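Local atomic coordinates of Zn-dependent hydrolase, glyoxylase (Echinicola vietnamensis, PDB entry 6T5K), a protein that probably hydrolyses beta-lactam antibiotics to substituted beta-amino acids as a zinc-dependent class B metallo-beta-lactamase. Residues E87-A98 with F112-A121; F159-N167 with E195-P203. All coordinates share one frame; numbering follows the deposited sequence.

Contact 1 (E87-A98 with F112-A121); sequences EEEKLQVNAVVA and FHARNIPSYA. With EDO (1,2-ethanediol), chain D; EDO (1,2-ethanediol), chain F.
Strand 92-98 and strand 119-121 run parallel, their short axes 4.7 Å apart at closest and 34° between their directions, with Val96 paired to Ser119 and Val97 to Tyr120. They are neighbouring strands of the larger sheet in the alpha-beta sandwich of the metallo-beta-lactamase fold, and the helical connection between them carries His100 and His102 of the zinc site. Val96 is gripped through both backbone polar atoms: its N donates to Pro118 O (3.0 Å) and its O accepts from Tyr120 N, after which Ala98 N reaches Tyr120 O. On the face bearing Val96, its CB lies over one face of the Phe112 ring, a CH-pi contact of 3.7 Å to the centroid. With chi1 at 59°, Val96 CG1 tucks over the backbone, flanked by N and C, and meets Ser119 CB at 3.5 Å, while CG2 extends over the same ring face toward CZ. Farther toward the start of the strand, Val93 CB packs on Ile117 CD1 (3.8 Å). On the other face, Tyr120 turns its CE1 to Ala95 CB, and Leu145 and Leu147 of the second sheet touch its side chain. At the outer end, where helices 76-88 and 109-114 finish, a salt bridge forms: Arg115 NE lies 2.8 Å from Glu87 OE2 and meets it on the syn side, 33° out of the carboxylate plane.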
loop_
_atom_site.group_PDB
_atom_site.type_symbol
_atom_site.label_atom_id
_atom_site.label_comp_id
_atom_site.label_asym_id
_atom_site.label_seq_id
_atom_site.Cartn_x
_atom_site.Cartn_y
_atom_site.Cartn_z
ATOM N N GLU A 87 -0.019 18.200 4.500
ATOM C CA GLU A 87 -0.344 19.614 4.397
ATOM C C GLU A 87 0.708 20.484 5.071
ATOM O O GLU A 87 1.088 21.516 4.510
ATOM C CB GLU A 87 -1.744 19.861 4.957
ATOM C CG GLU A 87 -2.860 19.165 4.124
ATOM C CD GLU A 87 -4.256 19.229 4.723
ATOM O OE1 GLU A 87 -4.419 19.724 5.868
ATOM O OE2 GLU A 87 -5.204 18.771 4.028
ATOM N N GLU A 88 1.217 20.088 6.241
ATOM C CA GLU A 88 2.254 20.921 6.847
ATOM C C GLU A 88 3.492 20.971 5.986
ATOM O O GLU A 88 4.224 21.978 6.003
ATOM C CB GLU A 88 2.612 20.478 8.257
ATOM C CG GLU A 88 1.461 20.303 9.173
ATOM N N GLU A 89 3.762 19.880 5.261
ATOM C CA GLU A 89 4.901 19.834 4.359
ATOM C C GLU A 89 4.629 20.553 3.045
ATOM O O GLU A 89 5.487 20.547 2.140
ATOM C CB GLU A 89 5.271 18.388 4.095
ATOM C CG GLU A 89 5.711 17.681 5.344
ATOM C CD GLU A 89 7.048 18.183 5.834
ATOM O OE1 GLU A 89 8.022 18.129 5.072
ATOM O OE2 GLU A 89 7.134 18.671 6.976
ATOM N N LYS A 90 3.454 21.168 2.899
ATOM C CA LYS A 90 3.161 22.006 1.736
ATOM C C LYS A 90 3.043 21.181 0.461
ATOM O O LYS A 90 3.385 21.652 -0.625
ATOM C CB LYS A 90 4.228 23.096 1.546
ATOM C CG LYS A 90 4.474 23.977 2.781
ATOM C CD LYS A 90 4.060 25.408 2.517
ATOM C CE LYS A 90 4.587 26.372 3.581
ATOM N NZ LYS A 90 5.950 26.007 4.089
ATOM N N LEU A 91 2.566 19.944 0.581
ATOM C CA LEU A 91 2.510 19.027 -0.548
ATOM C C LEU A 91 1.134 19.024 -1.180
ATOM O O LEU A 91 0.116 19.073 -0.483
ATOM C CB LEU A 91 2.834 17.613 -0.077
ATOM C CG LEU A 91 4.285 17.520 0.399
ATOM C CD1 LEU A 91 4.511 16.186 1.091
ATOM C CD2 LEU A 91 5.259 17.705 -0.749
ATOM N N GLN A 92 1.112 18.959 -2.506
ATOM C CA GLN A 92 -0.122 18.698 -3.233
ATOM C C GLN A 92 -0.362 17.191 -3.282
ATOM O O GLN A 92 0.454 16.447 -3.838
ATOM C CB GLN A 92 0.006 19.253 -4.645
ATOM C CG GLN A 92 -1.173 19.003 -5.524
ATOM C CD GLN A 92 -0.985 19.585 -6.899
ATOM O OE1 GLN A 92 -1.035 20.799 -7.081
ATOM N NE2 GLN A 92 -0.762 18.723 -7.878
ATOM N N VAL A 93 -1.455 16.737 -2.684
ATOM C CA VAL A 93 -1.782 15.316 -2.641
ATOM C C VAL A 93 -2.667 15.028 -3.845
ATOM O O VAL A 93 -3.809 15.473 -3.930
ATOM C CB VAL A 93 -2.441 14.905 -1.321
ATOM C CG1 VAL A 93 -2.629 13.418 -1.318
ATOM C CG2 VAL A 93 -1.580 15.383 -0.161
ATOM N N ASN A 94 -2.118 14.293 -4.797
ATOM C CA ASN A 94 -2.790 14.094 -6.072
ATOM C C ASN A 94 -3.806 12.971 -6.050
ATOM O O ASN A 94 -4.780 13.024 -6.803
ATOM C CB ASN A 94 -1.769 13.717 -7.145
ATOM C CG ASN A 94 -0.845 14.850 -7.507
ATOM O OD1 ASN A 94 -1.109 16.005 -7.198
ATOM N ND2 ASN A 94 0.244 14.529 -8.180
ATOM N N ALA A 95 -3.586 11.940 -5.248
ATOM C CA ALA A 95 -4.442 10.767 -5.320
ATOM C C ALA A 95 -4.144 9.880 -4.134
ATOM O O ALA A 95 -3.056 9.945 -3.544
ATOM C CB ALA A 95 -4.211 9.980 -6.617
ATOM N N VAL A 96 -5.127 9.044 -3.807
ATOM C CA VAL A 96 -4.953 7.920 -2.907
ATOM C C VAL A 96 -5.383 6.655 -3.637
ATOM O O VAL A 96 -6.334 6.677 -4.428
ATOM C CB VAL A 96 -5.719 8.102 -1.582
ATOM C CG1 VAL A 96 -7.219 8.272 -1.811
ATOM C CG2 VAL A 96 -5.436 6.929 -0.653
ATOM N N VAL A 97 -4.672 5.559 -3.383
ATOM C CA VAL A 97 -4.954 4.262 -3.974
ATOM C C VAL A 97 -5.263 3.280 -2.852
ATOM O O VAL A 97 -4.467 3.128 -1.929
ATOM C CB VAL A 97 -3.751 3.743 -4.785
ATOM C CG1 VAL A 97 -4.039 2.384 -5.380
ATOM C CG2 VAL A 97 -3.372 4.734 -5.876
ATOM N N ALA A 98 -6.388 2.575 -2.959
ATOM C CA ALA A 98 -6.723 1.497 -2.025
ATOM C C ALA A 98 -6.289 0.194 -2.682
ATOM O O ALA A 98 -6.803 -0.159 -3.749
ATOM C CB ALA A 98 -8.221 1.437 -1.759
ATOM N N PHE A 112 -9.793 11.728 2.511
ATOM C CA PHE A 112 -9.292 12.168 1.217
ATOM C C PHE A 112 -10.403 12.813 0.409
ATOM O O PHE A 112 -10.218 13.890 -0.177
ATOM C CB PHE A 112 -8.702 10.979 0.466
ATOM C CG PHE A 112 -7.350 10.574 0.953
ATOM C CD1 PHE A 112 -7.204 9.706 2.022
ATOM C CD2 PHE A 112 -6.210 11.071 0.350
ATOM C CE1 PHE A 112 -5.949 9.333 2.465
ATOM C CE2 PHE A 112 -4.965 10.705 0.800
ATOM C CZ PHE A 112 -4.843 9.835 1.861
ATOM N N HIS A 113 -11.577 12.184 0.396
ATOM C CA HIS A 113 -12.673 12.695 -0.398
ATOM C C HIS A 113 -13.091 14.072 0.086
ATOM O O HIS A 113 -13.355 14.961 -0.723
ATOM C CB HIS A 113 -13.829 11.720 -0.319
ATOM C CG HIS A 113 -13.535 10.386 -0.927
ATOM N ND1 HIS A 113 -14.319 9.281 -0.696
ATOM C CD2 HIS A 113 -12.547 9.983 -1.772
ATOM C CE1 HIS A 113 -13.820 8.248 -1.358
ATOM N NE2 HIS A 113 -12.736 8.643 -2.006
ATOM N N ALA A 114 -13.106 14.283 1.394
ATOM C CA ALA A 114 -13.473 15.588 1.936
ATOM C C ALA A 114 -12.592 16.701 1.379
ATOM O O ALA A 114 -13.033 17.856 1.258
ATOM C CB ALA A 114 -13.323 15.536 3.448
ATOM N N ARG A 115 -11.345 16.379 1.062
ATOM C CA ARG A 115 -10.379 17.317 0.518
ATOM C C ARG A 115 -10.354 17.330 -1.004
ATOM O O ARG A 115 -9.478 17.978 -1.597
ATOM C CB ARG A 115 -8.989 16.974 1.052
ATOM C CG ARG A 115 -8.838 17.224 2.543
ATOM C CD ARG A 115 -7.613 16.499 3.117
ATOM N NE ARG A 115 -7.324 16.935 4.466
ATOM C CZ ARG A 115 -7.928 16.466 5.555
ATOM N NH1 ARG A 115 -8.842 15.511 5.453
ATOM N NH2 ARG A 115 -7.619 16.967 6.752
ATOM N N ASN A 116 -11.306 16.651 -1.643
ATOM C CA ASN A 116 -11.369 16.597 -3.102
ATOM C C ASN A 116 -10.130 15.946 -3.686
ATOM O O ASN A 116 -9.753 16.229 -4.823
ATOM C CB ASN A 116 -11.687 17.974 -3.676
ATOM C CG ASN A 116 -13.101 18.414 -3.311
ATOM O OD1 ASN A 116 -14.029 17.613 -3.195
ATOM N ND2 ASN A 116 -13.251 19.723 -3.087
ATOM N N ILE A 117 -9.549 15.011 -2.946
ATOM C CA ILE A 117 -8.456 14.182 -3.456
ATOM C C ILE A 117 -9.077 12.918 -4.018
ATOM O O ILE A 117 -9.796 12.217 -3.297
ATOM C CB ILE A 117 -7.439 13.852 -2.359
ATOM C CG1 ILE A 117 -6.864 15.123 -1.734
ATOM C CG2 ILE A 117 -6.290 12.996 -2.956
ATOM C CD1 ILE A 117 -6.153 14.900 -0.406
ATOM N N PRO A 118 -8.819 12.568 -5.274
ATOM C CA PRO A 118 -9.488 11.409 -5.855
ATOM C C PRO A 118 -8.887 10.112 -5.358
ATOM O O PRO A 118 -7.685 10.022 -5.099
ATOM C CB PRO A 118 -9.210 11.562 -7.353
ATOM C CG PRO A 118 -7.926 12.343 -7.417
ATOM C CD PRO A 118 -8.021 13.309 -6.262
ATOM N N SER A 119 -9.737 9.098 -5.253
ATOM C CA SER A 119 -9.325 7.772 -4.838
ATOM C C SER A 119 -9.497 6.782 -5.981
ATOM O O SER A 119 -10.477 6.846 -6.741
ATOM C CB SER A 119 -10.104 7.302 -3.616
ATOM O OG SER A 119 -11.500 7.237 -3.857
ATOM N N TYR A 120 -8.533 5.879 -6.087
ATOM C CA TYR A 120 -8.495 4.894 -7.147
ATOM C C TYR A 120 -8.301 3.503 -6.566
ATOM O O TYR A 120 -7.704 3.334 -5.509
ATOM C CB TYR A 120 -7.282 5.133 -8.053
ATOM C CG TYR A 120 -7.302 6.434 -8.801
ATOM C CD1 TYR A 120 -6.926 7.613 -8.186
ATOM C CD2 TYR A 120 -7.721 6.491 -10.132
ATOM C CE1 TYR A 120 -6.941 8.815 -8.877
ATOM C CE2 TYR A 120 -7.727 7.690 -10.832
ATOM C CZ TYR A 120 -7.347 8.851 -10.192
ATOM O OH TYR A 120 -7.352 10.040 -10.881
ATOM N N ALA A 121 -8.769 2.499 -7.300
ATOM C CA ALA A 121 -8.577 1.117 -6.886
ATOM C C ALA A 121 -8.900 0.220 -8.067
ATOM O O ALA A 121 -9.455 0.656 -9.077
ATOM C CB ALA A 121 -9.465 0.772 -5.691
HETATM C C1 EDO D . -15.957 16.218 -0.768
HETATM O O1 EDO D . -15.791 17.603 -0.440
HETATM C C2 EDO D . -17.067 15.604 0.086
HETATM O O2 EDO D . -16.829 14.208 0.313
HETATM C C1 EDO F . -17.446 6.739 1.671
HETATM O O1 EDO F . -17.761 5.954 0.484
HETATM C C2 EDO F . -16.210 7.669 1.568
HETATM O O2 EDO F . -16.460 9.095 1.271
#

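Contact 2 (F159-N167 with E195-P203); sequences FGEGHTQDN and EDANVEAWP. With ZN (zinc ion), chain G; EDO (1,2-ethanediol), chain B.
His163 CG stands anti to its backbone N (chi1 171°) and Trp202 CG likewise (chi1 -158°), which sends the two side chains out in the same direction, one alongside the other, with His163 CB 3.7 Å from Trp202 CH2. The contact joins a zinc-binding loop of the metallo-beta-lactamase fold to the start of helix 201-212. His163 NE2 binds one of the two zinc ions at 2.0 Å; His100, His102 and a water complete its coordination. Behind this ligand the indole face lies flat under the backbone, with Gly162 C and His163 N both 3.4 Å above its plane; Phe239 stacks on Trp202, and Leu183 O accepts from its NE1. Gly162 has no side chain to hold the chain off the indole, and its CA makes a CH-pi contact with the five-membered ring. Gly162 O takes a hydrogen bond from Asn198 N (2.8 Å). Nearer the metal, one water bridges His163 O and Asp196 N, and a second bridges Gln165 N and Asp196 O. Asp196 OD2 is hydrogen-bonded to His102 NE2, a second-shell link that probably helps to orient that zinc ligand. Asn198 serves both segments: its OD1 caps the helix by accepting from Ala201 N, whereas ND2 donates almost straight to Glu161 OE1 at 2.9 Å, coming from above the carboxylate, 51° out of its plane.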
loop_
_atom_site.group_PDB
_atom_site.type_symbol
_atom_site.label_atom_id
_atom_site.label_comp_id
_atom_site.label_asym_id
_atom_site.label_seq_id
_atom_site.Cartn_x
_atom_site.Cartn_y
_atom_site.Cartn_z
ATOM N N PHE A 159 -1.965 -8.159 -10.824
ATOM C CA PHE A 159 -1.277 -9.352 -11.280
ATOM C C PHE A 159 -2.015 -10.633 -10.936
ATOM O O PHE A 159 -1.506 -11.720 -11.257
ATOM C CB PHE A 159 0.102 -9.414 -10.639
ATOM C CG PHE A 159 1.098 -8.481 -11.249
ATOM C CD1 PHE A 159 1.754 -8.811 -12.414
ATOM C CD2 PHE A 159 1.383 -7.264 -10.648
ATOM C CE1 PHE A 159 2.693 -7.966 -12.964
ATOM C CE2 PHE A 159 2.353 -6.421 -11.190
ATOM C CZ PHE A 159 2.979 -6.760 -12.356
ATOM N N GLY A 160 -3.190 -10.546 -10.319
ATOM C CA GLY A 160 -3.955 -11.716 -9.951
ATOM C C GLY A 160 -4.262 -11.771 -8.469
ATOM O O GLY A 160 -3.903 -10.892 -7.687
ATOM N N GLU A 161 -4.966 -12.827 -8.102
ATOM C CA GLU A 161 -5.483 -12.972 -6.746
ATOM C C GLU A 161 -4.399 -13.454 -5.766
ATOM O O GLU A 161 -3.399 -14.063 -6.133
ATOM C CB GLU A 161 -6.653 -13.950 -6.757
ATOM C CG GLU A 161 -7.748 -13.591 -7.749
ATOM C CD GLU A 161 -9.081 -14.269 -7.458
ATOM O OE1 GLU A 161 -9.179 -15.059 -6.472
ATOM O OE2 GLU A 161 -10.048 -13.990 -8.208
ATOM N N GLY A 162 -4.627 -13.175 -4.483
ATOM C CA GLY A 162 -3.738 -13.655 -3.450
ATOM C C GLY A 162 -4.342 -13.451 -2.082
ATOM O O GLY A 162 -5.228 -14.190 -1.651
ATOM N N HIS A 163 -3.864 -12.423 -1.402
ATOM C CA HIS A 163 -4.448 -12.042 -0.122
ATOM C C HIS A 163 -5.942 -11.784 -0.258
ATOM O O HIS A 163 -6.738 -12.179 0.604
ATOM C CB HIS A 163 -3.750 -10.780 0.379
ATOM C CG HIS A 163 -4.408 -10.181 1.568
ATOM N ND1 HIS A 163 -4.380 -10.758 2.822
ATOM C CD2 HIS A 163 -5.138 -9.054 1.691
ATOM C CE1 HIS A 163 -5.053 -10.001 3.670
ATOM N NE2 HIS A 163 -5.522 -8.961 3.010
ATOM N N THR A 164 -6.341 -11.145 -1.349
ATOM C CA THR A 164 -7.745 -11.046 -1.736
ATOM C C THR A 164 -7.838 -11.219 -3.252
ATOM O O THR A 164 -6.823 -11.286 -3.961
ATOM C CB THR A 164 -8.383 -9.700 -1.366
ATOM O OG1 THR A 164 -7.621 -8.654 -1.971
ATOM C CG2 THR A 164 -8.460 -9.515 0.139
ATOM N N GLN A 165 -9.069 -11.295 -3.764
ATOM C CA GLN A 165 -9.227 -11.427 -5.204
ATOM C C GLN A 165 -8.836 -10.171 -5.960
ATOM O O GLN A 165 -8.470 -10.264 -7.139
ATOM C CB GLN A 165 -10.655 -11.789 -5.586
ATOM C CG GLN A 165 -11.725 -10.804 -5.120
ATOM C CD GLN A 165 -13.058 -11.098 -5.713
ATOM O OE1 GLN A 165 -13.944 -11.608 -5.046
ATOM N NE2 GLN A 165 -13.215 -10.780 -6.960
ATOM N N ASP A 166 -8.899 -9.001 -5.306
ATOM C CA ASP A 166 -8.772 -7.701 -5.949
ATOM C C ASP A 166 -7.438 -7.009 -5.667
ATOM O O ASP A 166 -7.278 -5.851 -6.073
ATOM C CB ASP A 166 -9.913 -6.795 -5.484
ATOM C CG ASP A 166 -9.903 -6.563 -3.965
ATOM O OD1 ASP A 166 -9.651 -7.518 -3.198
ATOM O OD2 ASP A 166 -10.174 -5.404 -3.551
ATOM N N ASN A 167 -6.546 -7.647 -4.946
ATOM C CA ASN A 167 -5.344 -6.952 -4.543
ATOM C C ASN A 167 -4.447 -6.476 -5.683
ATOM O O ASN A 167 -4.278 -7.162 -6.623
ATOM C CB ASN A 167 -4.587 -7.684 -3.428
ATOM C CG ASN A 167 -4.264 -9.147 -3.750
ATOM O OD1 ASN A 167 -4.030 -9.939 -2.880
ATOM N ND2 ASN A 167 -4.207 -9.437 -4.954
ATOM N N GLU A 195 -8.997 -15.308 5.345
ATOM C CA GLU A 195 -10.441 -15.454 5.184
ATOM C C GLU A 195 -10.916 -15.110 3.775
ATOM O O GLU A 195 -11.879 -15.719 3.276
ATOM C CB GLU A 195 -11.172 -14.604 6.224
ATOM C CG GLU A 195 -11.373 -15.349 7.517
ATOM C CD GLU A 195 -11.774 -14.447 8.649
ATOM O OE1 GLU A 195 -11.235 -14.650 9.762
ATOM O OE2 GLU A 195 -12.620 -13.547 8.420
ATOM N N ASP A 196 -10.276 -14.135 3.127
ATOM C CA ASP A 196 -10.671 -13.695 1.798
ATOM C C ASP A 196 -9.637 -14.081 0.732
ATOM O O ASP A 196 -9.676 -13.588 -0.400
ATOM C CB ASP A 196 -10.930 -12.189 1.784
ATOM C CG ASP A 196 -12.132 -11.796 2.630
ATOM O OD1 ASP A 196 -13.142 -12.550 2.583
ATOM O OD2 ASP A 196 -12.065 -10.720 3.299
ATOM N N ALA A 197 -8.735 -14.987 1.070
ATOM C CA ALA A 197 -7.579 -15.279 0.240
ATOM C C ALA A 197 -7.856 -16.363 -0.795
ATOM O O ALA A 197 -8.745 -17.205 -0.638
ATOM C CB ALA A 197 -6.385 -15.709 1.105
ATOM N N ASN A 198 -7.049 -16.331 -1.860
ATOM C CA ASN A 198 -6.974 -17.395 -2.864
ATOM C C ASN A 198 -5.535 -17.899 -2.790
ATOM O O ASN A 198 -4.620 -17.330 -3.412
ATOM C CB ASN A 198 -7.302 -16.854 -4.235
ATOM C CG ASN A 198 -7.244 -17.913 -5.301
ATOM O OD1 ASN A 198 -6.631 -18.973 -5.130
ATOM N ND2 ASN A 198 -7.904 -17.641 -6.407
ATOM N N VAL A 199 -5.328 -18.941 -1.978
ATOM C CA VAL A 199 -3.976 -19.446 -1.767
ATOM C C VAL A 199 -3.455 -20.247 -2.955
ATOM O O VAL A 199 -2.243 -20.446 -3.060
ATOM C CB VAL A 199 -3.817 -20.246 -0.458
ATOM C CG1 VAL A 199 -4.109 -19.373 0.736
ATOM C CG2 VAL A 199 -4.660 -21.511 -0.442
ATOM N N GLU A 200 -4.335 -20.697 -3.859
ATOM C CA GLU A 200 -3.850 -21.328 -5.085
ATOM C C GLU A 200 -3.249 -20.300 -6.012
ATOM O O GLU A 200 -2.171 -20.517 -6.573
ATOM C CB GLU A 200 -4.999 -22.043 -5.785
ATOM C CG GLU A 200 -5.483 -23.275 -5.047
ATOM C CD GLU A 200 -6.270 -22.994 -3.792
ATOM O OE1 GLU A 200 -7.075 -22.049 -3.805
ATOM O OE2 GLU A 200 -6.101 -23.770 -2.798
ATOM N N ALA A 201 -3.913 -19.149 -6.144
ATOM C CA ALA A 201 -3.422 -18.120 -7.053
ATOM C C ALA A 201 -2.207 -17.413 -6.492
ATOM O O ALA A 201 -1.386 -16.915 -7.259
ATOM C CB ALA A 201 -4.508 -17.081 -7.310
ATOM N N TRP A 202 -2.130 -17.288 -5.167
ATOM C CA TRP A 202 -1.162 -16.400 -4.526
ATOM C C TRP A 202 0.260 -16.585 -5.017
ATOM O O TRP A 202 0.879 -15.588 -5.418
ATOM C CB TRP A 202 -1.257 -16.616 -3.010
ATOM C CG TRP A 202 -0.756 -15.472 -2.165
ATOM C CD1 TRP A 202 0.326 -14.645 -2.405
ATOM C CD2 TRP A 202 -1.299 -15.052 -0.908
ATOM N NE1 TRP A 202 0.475 -13.748 -1.373
ATOM C CE2 TRP A 202 -0.522 -13.957 -0.460
ATOM C CE3 TRP A 202 -2.385 -15.471 -0.130
ATOM C CZ2 TRP A 202 -0.789 -13.305 0.735
ATOM C CZ3 TRP A 202 -2.624 -14.826 1.054
ATOM C CH2 TRP A 202 -1.847 -13.754 1.465
ATOM N N PRO A 203 0.835 -17.792 -5.029
ATOM C CA PRO A 203 2.231 -17.893 -5.475
ATOM C C PRO A 203 2.380 -17.565 -6.949
ATOM O O PRO A 203 3.442 -17.069 -7.360
ATOM C CB PRO A 203 2.613 -19.350 -5.184
ATOM C CG PRO A 203 1.320 -20.111 -5.159
ATOM C CD PRO A 203 0.295 -19.095 -4.591
HETATM ZN ZN ZN G . -6.475 -7.329 3.691
HETATM C C1 EDO B . -10.605 -15.154 -3.266
HETATM O O1 EDO B . -10.701 -16.030 -4.387
HETATM C C2 EDO B . -11.623 -15.524 -2.220
HETATM O O2 EDO B . -12.896 -15.622 -2.860
HETATM O O HOH W 1 -7.678 -12.594 3.253
HETATM O O HOH W 2 -11.091 -11.687 -1.817
HETATM O O HOH W 3 -5.754 -6.628 5.301
#

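Following the chain from the N terminus, contact 1 closes first: after helix 76-88 and strand 92-98, a 13-residue, partly helical connection containing His100, His102 and Asp104 returns to 112-121 and lines up the next parallel strand of the eight-stranded sheet. Contact 2 opens only later, so the two are in series and neither nest nor cross. It closes a longer excursion through strands 169-172 and 177-181 of the five-stranded sheet and past Cys182. The centres of contact 1 and contact 2 lie about 27 Å apart, with the middle of the molecule between them. The first zinc relates them: contact 1's connection supplies His100 and His102, contact 2 His163, while Asp104 and Cys182 serve the second.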